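Local coordinates for protein DNA polymerase (Bacillus phage phi29, PDB 2PY5) that replicates the linear viral genome by protein-primed, strand-displacing DNA synthesis with high processivity and fidelity, and, in its natural form, also has 3'-5' exonuclease activity, at residues Glu221-Tyr226 / Ser395-Thr400; Leu351-Thr356 / Pro424-Met429. The protein carries 2 engineered substitutions. One frame throughout, in Å; residues are numbered along the deposited sequence.

Interaction 1. Residues Glu221-Tyr226 / Ser395-Thr400. With nucleotides of chain C.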
loop_
_atom_site.group_PDB
_atom_site.type_symbol
_atom_site.label_atom_id
_atom_site.label_comp_id
_atom_site.label_asym_id
_atom_site.label_seq_id
_atom_site.Cartn_x
_atom_site.Cartn_y
_atom_site.Cartn_z
ATOM N N GLU F 221 14.635 12.801 -13.457
ATOM C CA GLU F 221 15.491 13.484 -12.466
ATOM C C GLU F 221 14.768 13.736 -11.151
ATOM O O GLU F 221 15.295 13.469 -10.072
ATOM C CB GLU F 221 16.048 14.807 -13.019
ATOM C CG GLU F 221 16.977 14.629 -14.200
ATOM C CD GLU F 221 17.700 15.903 -14.604
ATOM O OE1 GLU F 221 18.625 15.801 -15.441
ATOM O OE2 GLU F 221 17.384 16.992 -14.063
ATOM N N VAL F 222 13.541 14.245 -11.241
ATOM C CA VAL F 222 12.740 14.474 -10.047
ATOM C C VAL F 222 12.586 13.154 -9.265
ATOM O O VAL F 222 12.699 13.123 -8.051
ATOM C CB VAL F 222 11.356 15.080 -10.391
ATOM C CG1 VAL F 222 10.477 15.231 -9.141
ATOM C CG2 VAL F 222 11.535 16.459 -11.074
ATOM N N ARG F 223 12.333 12.063 -9.996
ATOM C CA ARG F 223 12.026 10.782 -9.399
ATOM C C ARG F 223 13.202 10.209 -8.604
ATOM O O ARG F 223 13.003 9.477 -7.637
ATOM C CB ARG F 223 11.569 9.811 -10.485
ATOM C CG ARG F 223 11.195 8.387 -10.020
ATOM C CD ARG F 223 10.616 7.546 -11.166
ATOM N NE ARG F 223 9.529 8.295 -11.771
ATOM C CZ ARG F 223 8.337 8.451 -11.228
ATOM N NH1 ARG F 223 7.982 7.770 -10.139
ATOM N NH2 ARG F 223 7.468 9.249 -11.831
ATOM N N TYR F 224 14.424 10.575 -8.985
ATOM C CA TYR F 224 15.584 10.150 -8.199
ATOM C C TYR F 224 15.490 10.611 -6.743
ATOM O O TYR F 224 16.108 10.014 -5.867
ATOM C CB TYR F 224 16.902 10.654 -8.785
ATOM C CG TYR F 224 17.279 10.167 -10.164
ATOM C CD1 TYR F 224 17.772 11.044 -11.104
ATOM C CD2 TYR F 224 17.137 8.832 -10.518
ATOM C CE1 TYR F 224 18.128 10.623 -12.366
ATOM C CE2 TYR F 224 17.494 8.398 -11.794
ATOM C CZ TYR F 224 17.976 9.298 -12.706
ATOM O OH TYR F 224 18.352 8.881 -13.992
ATOM N N ALA F 225 14.752 11.705 -6.510
ATOM C CA ALA F 225 14.593 12.265 -5.194
ATOM C C ALA F 225 13.374 11.725 -4.442
ATOM O O ALA F 225 13.106 12.176 -3.312
ATOM C CB ALA F 225 14.506 13.829 -5.299
ATOM N N TYR F 226 12.610 10.801 -5.052
ATOM C CA TYR F 226 11.387 10.279 -4.436
ATOM C C TYR F 226 11.727 9.105 -3.537
ATOM O O TYR F 226 12.312 8.110 -3.990
ATOM C CB TYR F 226 10.385 9.850 -5.504
ATOM C CG TYR F 226 8.990 9.466 -4.996
ATOM C CD1 TYR F 226 8.292 10.285 -4.159
ATOM C CD2 TYR F 226 8.359 8.311 -5.435
ATOM C CE1 TYR F 226 7.032 9.957 -3.700
ATOM C CE2 TYR F 226 7.091 7.975 -4.995
ATOM C CZ TYR F 226 6.418 8.833 -4.134
ATOM O OH TYR F 226 5.142 8.532 -3.682
ATOM N N SER F 395 3.234 8.928 -9.846
ATOM C CA SER F 395 2.973 7.845 -10.782
ATOM C C SER F 395 4.052 7.804 -11.853
ATOM O O SER F 395 4.391 8.839 -12.437
ATOM C CB SER F 395 1.621 8.071 -11.463
ATOM O OG SER F 395 0.541 7.980 -10.557
ATOM N N ASN F 396 4.582 6.616 -12.138
ATOM C CA ASN F 396 5.668 6.482 -13.058
ATOM C C ASN F 396 5.124 6.516 -14.482
ATOM O O ASN F 396 4.254 5.704 -14.833
ATOM C CB ASN F 396 6.405 5.144 -12.798
ATOM C CG ASN F 396 7.814 5.100 -13.368
ATOM O OD1 ASN F 396 8.776 4.697 -12.686
ATOM N ND2 ASN F 396 7.957 5.494 -14.592
ATOM N N PRO F 397 5.628 7.432 -15.319
ATOM C CA PRO F 397 5.137 7.537 -16.695
ATOM C C PRO F 397 5.482 6.312 -17.552
ATOM O O PRO F 397 4.872 6.121 -18.587
ATOM C CB PRO F 397 5.818 8.801 -17.216
ATOM C CG PRO F 397 7.060 8.915 -16.384
ATOM C CD PRO F 397 6.678 8.438 -15.036
ATOM N N ASP F 398 6.468 5.511 -17.144
ATOM C CA ASP F 398 6.759 4.219 -17.805
ATOM C C ASP F 398 5.730 3.174 -17.386
ATOM O O ASP F 398 5.772 2.666 -16.257
ATOM C CB ASP F 398 8.166 3.753 -17.460
ATOM C CG ASP F 398 8.568 2.503 -18.193
ATOM O OD1 ASP F 398 9.700 2.004 -17.939
ATOM O OD2 ASP F 398 7.766 2.003 -19.001
ATOM N N VAL F 399 4.802 2.873 -18.292
ATOM C CA VAL F 399 3.732 1.929 -18.015
ATOM C C VAL F 399 3.885 0.639 -18.801
ATOM O O VAL F 399 2.928 -0.105 -18.974
ATOM C CB VAL F 399 2.325 2.543 -18.220
ATOM C CG1 VAL F 399 2.061 3.564 -17.107
ATOM C CG2 VAL F 399 2.154 3.179 -19.590
ATOM N N THR F 400 5.113 0.373 -19.245
ATOM C CA THR F 400 5.462 -0.905 -19.869
ATOM C C THR F 400 5.022 -2.026 -18.939
ATOM O O THR F 400 5.334 -2.003 -17.748
ATOM C CB THR F 400 6.982 -0.975 -20.130
ATOM O OG1 THR F 400 7.372 0.160 -20.899
ATOM C CG2 THR F 400 7.381 -2.276 -20.875
ATOM P P DT C 6 8.913 4.333 -8.775
ATOM O OP1 DT C 6 9.846 5.473 -8.808
ATOM O OP2 DT C 6 8.092 3.942 -9.956
ATOM O "O5'" DT C 6 9.714 3.014 -8.340
ATOM C "C5'" DT C 6 10.713 3.056 -7.338
ATOM C "C4'" DT C 6 11.347 1.685 -7.238
ATOM O "O4'" DT C 6 10.372 0.802 -6.629
ATOM C "C3'" DT C 6 11.741 1.053 -8.579
ATOM O "O3'" DT C 6 13.016 0.392 -8.510
ATOM C "C2'" DT C 6 10.607 0.073 -8.855
ATOM C "C1'" DT C 6 10.194 -0.339 -7.444
ATOM N N1 DT C 6 8.769 -0.832 -7.289
ATOM C C2 DT C 6 8.549 -1.979 -6.548
ATOM O O2 DT C 6 9.450 -2.612 -6.017
ATOM N N3 DT C 6 7.225 -2.355 -6.454
ATOM C C4 DT C 6 6.125 -1.724 -7.011
ATOM O O4 DT C 6 4.983 -2.154 -6.863
ATOM C C5 DT C 6 6.424 -0.529 -7.771
ATOM C C7 DT C 6 5.324 0.251 -8.431
ATOM C C6 DT C 6 7.709 -0.146 -7.871
ATOM P P DT C 5 3.272 3.614 -9.960
ATOM O OP1 DT C 5 3.846 4.102 -11.219
ATOM O OP2 DT C 5 2.709 2.221 -9.923
ATOM O "O5'" DT C 5 4.315 3.750 -8.782
ATOM C "C5'" DT C 5 4.900 5.030 -8.557
ATOM C "C4'" DT C 5 5.690 4.968 -7.276
ATOM O "O4'" DT C 5 4.826 4.598 -6.179
ATOM C "C3'" DT C 5 6.794 3.923 -7.307
ATOM O "O3'" DT C 5 7.995 4.612 -7.500
ATOM C "C2'" DT C 5 6.762 3.221 -5.955
ATOM C "C1'" DT C 5 5.428 3.626 -5.344
ATOM N N1 DT C 5 4.441 2.496 -5.155
ATOM C C2 DT C 5 4.373 1.890 -3.921
ATOM O O2 DT C 5 5.090 2.217 -2.990
ATOM N N3 DT C 5 3.436 0.889 -3.827
ATOM C C4 DT C 5 2.572 0.440 -4.814
ATOM O O4 DT C 5 1.763 -0.467 -4.628
ATOM C C5 DT C 5 2.684 1.111 -6.080
ATOM C C7 DT C 5 1.799 0.712 -7.231
ATOM C C6 DT C 5 3.599 2.090 -6.186
ATOM P P DC C 4 -3.470 3.352 -9.699
ATOM O OP1 DC C 4 -3.394 2.593 -8.433
ATOM O OP2 DC C 4 -4.644 4.222 -10.009
ATOM O "O5'" DC C 4 -2.199 4.281 -9.910
ATOM C "C5'" DC C 4 -0.924 3.765 -9.616
ATOM C "C4'" DC C 4 -0.145 4.803 -8.828
ATOM O "O4'" DC C 4 -0.780 5.057 -7.545
ATOM C "C3'" DC C 4 1.256 4.340 -8.476
ATOM O "O3'" DC C 4 2.108 4.613 -9.556
ATOM C "C2'" DC C 4 1.573 5.182 -7.262
ATOM C "C1'" DC C 4 0.226 5.216 -6.564
ATOM N N1 DC C 4 0.108 4.169 -5.516
ATOM C C2 DC C 4 0.867 4.325 -4.342
ATOM O O2 DC C 4 1.628 5.303 -4.216
ATOM N N3 DC C 4 0.772 3.393 -3.365
ATOM C C4 DC C 4 -0.046 2.355 -3.519
ATOM N N4 DC C 4 -0.103 1.470 -2.512
ATOM C C5 DC C 4 -0.830 2.180 -4.696
ATOM C C6 DC C 4 -0.729 3.094 -5.665
#
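Arg-223 lays one face of its guanidinium over Asn-396, with Asn-396 CA 3.4 Å above the plane and offset toward the rim. The amide of Asn-396 stacks on the same group, the two planes only 20° apart. The side chain runs extended from helix 216-223 through chi2 and bends at chi3 (-53°), which turns the guanidinium toward the bound DNA. There NH1 of Arg-223 meets DT6 OP1 of chain C in the guanidinium plane, 3.2 Å away and almost straight at 172°. NH1 also donates to Ala-394 O. NH2 of Arg-223 makes only a weak, bent bond to Ser-395 O at 3.2 Å, but it has a salt bridge to Asp-219. Pro-397 CD packs obliquely against the same group, 3.4 Å from Arg-223 NH2. The contact thus joins the region involved in coordinating synthesis and degradation to the loop that runs into TPR2, beside the backbone of the single-stranded DNA. The next phosphate is held by main chain: Asn-396 N donates to DT5 OP1 of chain C at 2.8 Å, and two residues on Asp-398 forms an Asx turn with Thr-400.

Interaction 2. Residues Leu351-Thr356 / Pro424-Met429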
loop_
_atom_site.group_PDB
_atom_site.type_symbol
_atom_site.label_atom_id
_atom_site.label_comp_id
_atom_site.label_asym_id
_atom_site.label_seq_id
_atom_site.Cartn_x
_atom_site.Cartn_y
_atom_site.Cartn_z
ATOM N N LEU F 351 17.008 21.215 -9.889
ATOM C CA LEU F 351 15.765 21.833 -10.357
ATOM C C LEU F 351 15.171 22.639 -9.223
ATOM O O LEU F 351 15.139 22.190 -8.077
ATOM C CB LEU F 351 14.733 20.787 -10.811
ATOM C CG LEU F 351 15.143 19.664 -11.761
ATOM C CD1 LEU F 351 15.690 18.490 -10.974
ATOM C CD2 LEU F 351 13.941 19.214 -12.609
ATOM N N LYS F 352 14.686 23.842 -9.538
ATOM C CA LYS F 352 14.002 24.662 -8.532
ATOM C C LYS F 352 12.543 24.885 -8.902
ATOM O O LYS F 352 12.168 24.845 -10.092
ATOM C CB LYS F 352 14.726 25.980 -8.263
ATOM C CG LYS F 352 14.838 26.890 -9.457
ATOM C CD LYS F 352 15.551 28.182 -9.127
ATOM C CE LYS F 352 15.533 29.125 -10.301
ATOM N NZ LYS F 352 16.285 30.422 -10.001
ATOM N N PHE F 353 11.725 25.064 -7.879
ATOM C CA PHE F 353 10.268 25.097 -8.033
ATOM C C PHE F 353 9.642 26.279 -7.311
ATOM O O PHE F 353 9.985 26.584 -6.183
ATOM C CB PHE F 353 9.623 23.831 -7.444
ATOM C CG PHE F 353 10.172 22.548 -8.012
ATOM C CD1 PHE F 353 11.301 21.978 -7.462
ATOM C CD2 PHE F 353 9.569 21.936 -9.089
ATOM C CE1 PHE F 353 11.834 20.807 -7.977
ATOM C CE2 PHE F 353 10.115 20.753 -9.604
ATOM C CZ PHE F 353 11.250 20.219 -9.032
ATOM N N LYS F 354 8.636 26.852 -7.949
ATOM C CA LYS F 354 7.674 27.677 -7.242
ATOM C C LYS F 354 6.996 26.849 -6.165
ATOM O O LYS F 354 6.965 25.611 -6.240
ATOM C CB LYS F 354 6.629 28.252 -8.199
ATOM C CG LYS F 354 7.216 29.012 -9.352
ATOM C CD LYS F 354 6.156 29.685 -10.218
ATOM C CE LYS F 354 5.626 28.770 -11.268
ATOM N NZ LYS F 354 5.017 29.582 -12.381
ATOM N N ALA F 355 6.436 27.522 -5.170
ATOM C CA ALA F 355 5.835 26.803 -4.072
ATOM C C ALA F 355 4.782 27.607 -3.342
ATOM O O ALA F 355 4.805 28.853 -3.338
ATOM C CB ALA F 355 6.923 26.350 -3.105
ATOM N N THR F 356 3.866 26.882 -2.717
ATOM C CA THR F 356 2.777 27.497 -1.983
ATOM C C THR F 356 2.240 26.504 -0.957
ATOM O O THR F 356 2.445 25.281 -1.092
ATOM C CB THR F 356 1.658 27.947 -2.931
ATOM O OG1 THR F 356 0.737 28.780 -2.209
ATOM C CG2 THR F 356 0.930 26.756 -3.521
ATOM N N PRO F 424 3.410 12.023 -17.053
ATOM C CA PRO F 424 3.505 12.131 -15.604
ATOM C C PRO F 424 2.319 12.920 -15.047
ATOM O O PRO F 424 1.608 13.597 -15.791
ATOM C CB PRO F 424 4.792 12.942 -15.376
ATOM C CG PRO F 424 5.442 13.086 -16.630
ATOM C CD PRO F 424 4.544 12.668 -17.737
ATOM N N VAL F 425 2.121 12.802 -13.743
ATOM C CA VAL F 425 1.119 13.558 -13.024
ATOM C C VAL F 425 1.873 14.801 -12.531
ATOM O O VAL F 425 1.929 15.797 -13.259
ATOM C CB VAL F 425 0.433 12.726 -11.906
ATOM C CG1 VAL F 425 -0.581 13.573 -11.182
ATOM C CG2 VAL F 425 -0.228 11.433 -12.483
ATOM N N TYR F 426 2.472 14.756 -11.347
ATOM C CA TYR F 426 3.352 15.870 -10.898
ATOM C C TYR F 426 4.256 15.374 -9.793
ATOM O O TYR F 426 4.018 15.539 -8.602
ATOM C CB TYR F 426 2.547 17.127 -10.500
ATOM C CG TYR F 426 3.447 18.337 -10.368
ATOM C CD1 TYR F 426 3.937 18.994 -11.503
ATOM C CD2 TYR F 426 3.843 18.813 -9.131
ATOM C CE1 TYR F 426 4.795 20.094 -11.378
ATOM C CE2 TYR F 426 4.708 19.901 -9.021
ATOM C CZ TYR F 426 5.180 20.517 -10.155
ATOM O OH TYR F 426 6.045 21.602 -10.034
ATOM N N THR F 427 5.306 14.696 -10.224
ATOM C CA THR F 427 6.194 13.977 -9.313
ATOM C C THR F 427 6.841 14.870 -8.231
ATOM O O THR F 427 7.024 14.398 -7.108
ATOM C CB THR F 427 7.233 13.171 -10.111
ATOM O OG1 THR F 427 6.540 12.350 -11.073
ATOM C CG2 THR F 427 8.087 12.274 -9.193
ATOM N N PRO F 428 7.153 16.158 -8.529
ATOM C CA PRO F 428 7.731 16.962 -7.440
ATOM C C PRO F 428 6.841 16.992 -6.179
ATOM O O PRO F 428 7.333 17.074 -5.076
ATOM C CB PRO F 428 7.822 18.357 -8.060
ATOM C CG PRO F 428 7.972 18.085 -9.510
ATOM C CD PRO F 428 7.093 16.930 -9.787
ATOM N N MET F 429 5.514 16.974 -6.369
ATOM C CA MET F 429 4.618 17.019 -5.230
ATOM C C MET F 429 4.790 15.792 -4.351
ATOM O O MET F 429 4.816 15.891 -3.119
ATOM C CB MET F 429 3.163 17.171 -5.706
ATOM C CG MET F 429 2.122 17.335 -4.655
ATOM S SD MET F 429 2.391 18.766 -3.608
ATOM C CE MET F 429 1.628 20.155 -4.417
#
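Phe-353 reaches from strand 340-356 to the start of helix 427-447 and packs against Pro-428 and Tyr-426. The strand belongs to an antiparallel sheet with strands 263-265, 267-272 and 283-294. This is consistent with the TPR1 insertion of protein-primed B-family polymerases. Helix 427-447 is part of the palm, so the contact packs the sheet against it. CB of Phe-353 points at the helix start. CG lies beside the backbone N (chi1 -55°) and brings the CD2-CE2 side of the ring to the partners, which meet it obliquely. CD2 is the first atom to touch, at 3.7 Å from Tyr-426 OH. CE2 comes closest: it is 3.4 Å from Pro-428 CG and 3.7 Å from Pro-428 CB. CZ, at the tip, is 3.9 Å from Pro-428 CG. The side chains of Phe-353 and Pro-428 cross at about a right angle. Pro-264 and Pro-268, from two strands that pair with this one, also touch Phe-353. Tyr-426 comes alongside Phe-353, pointing the other way. Tyr-426 is buried and its OH is hydrogen-bonded to Gly-266 O, between strands 263-265 and 267-272. No hydrogen bond links the two segments themselves. The helix start is held locally by Met-429 N, which donates to Tyr-426 O at 3.0 Å. Pro-428 CD sits over the centre of the Tyr-426 ring, 3.7 Å above its plane.

Overall arrangement
Interactions 1 and 2 have centres 13 Å apart and touch directly. Their segments alternate along the chain. Helix 216-223, which carries one side of interaction 1, also packs on interaction 2: Arg-223 turns to the DNA, while Val-222 packs on the start of helix 427-447, with CG1 3.5 Å from Pro-428 N. Arg-223 NH2 also comes within 3.3 Å of Thr-427 OG1. Asp-219 links the two polar ends, since it pairs with Arg-223 and accepts a bond from Thr-427. Glu-221 also packs near Leu-351. Interaction 1 binds the single-stranded DNA itself. Interaction 2 is buried packing, with its nearest atom about 7 Å from the nucleic acid.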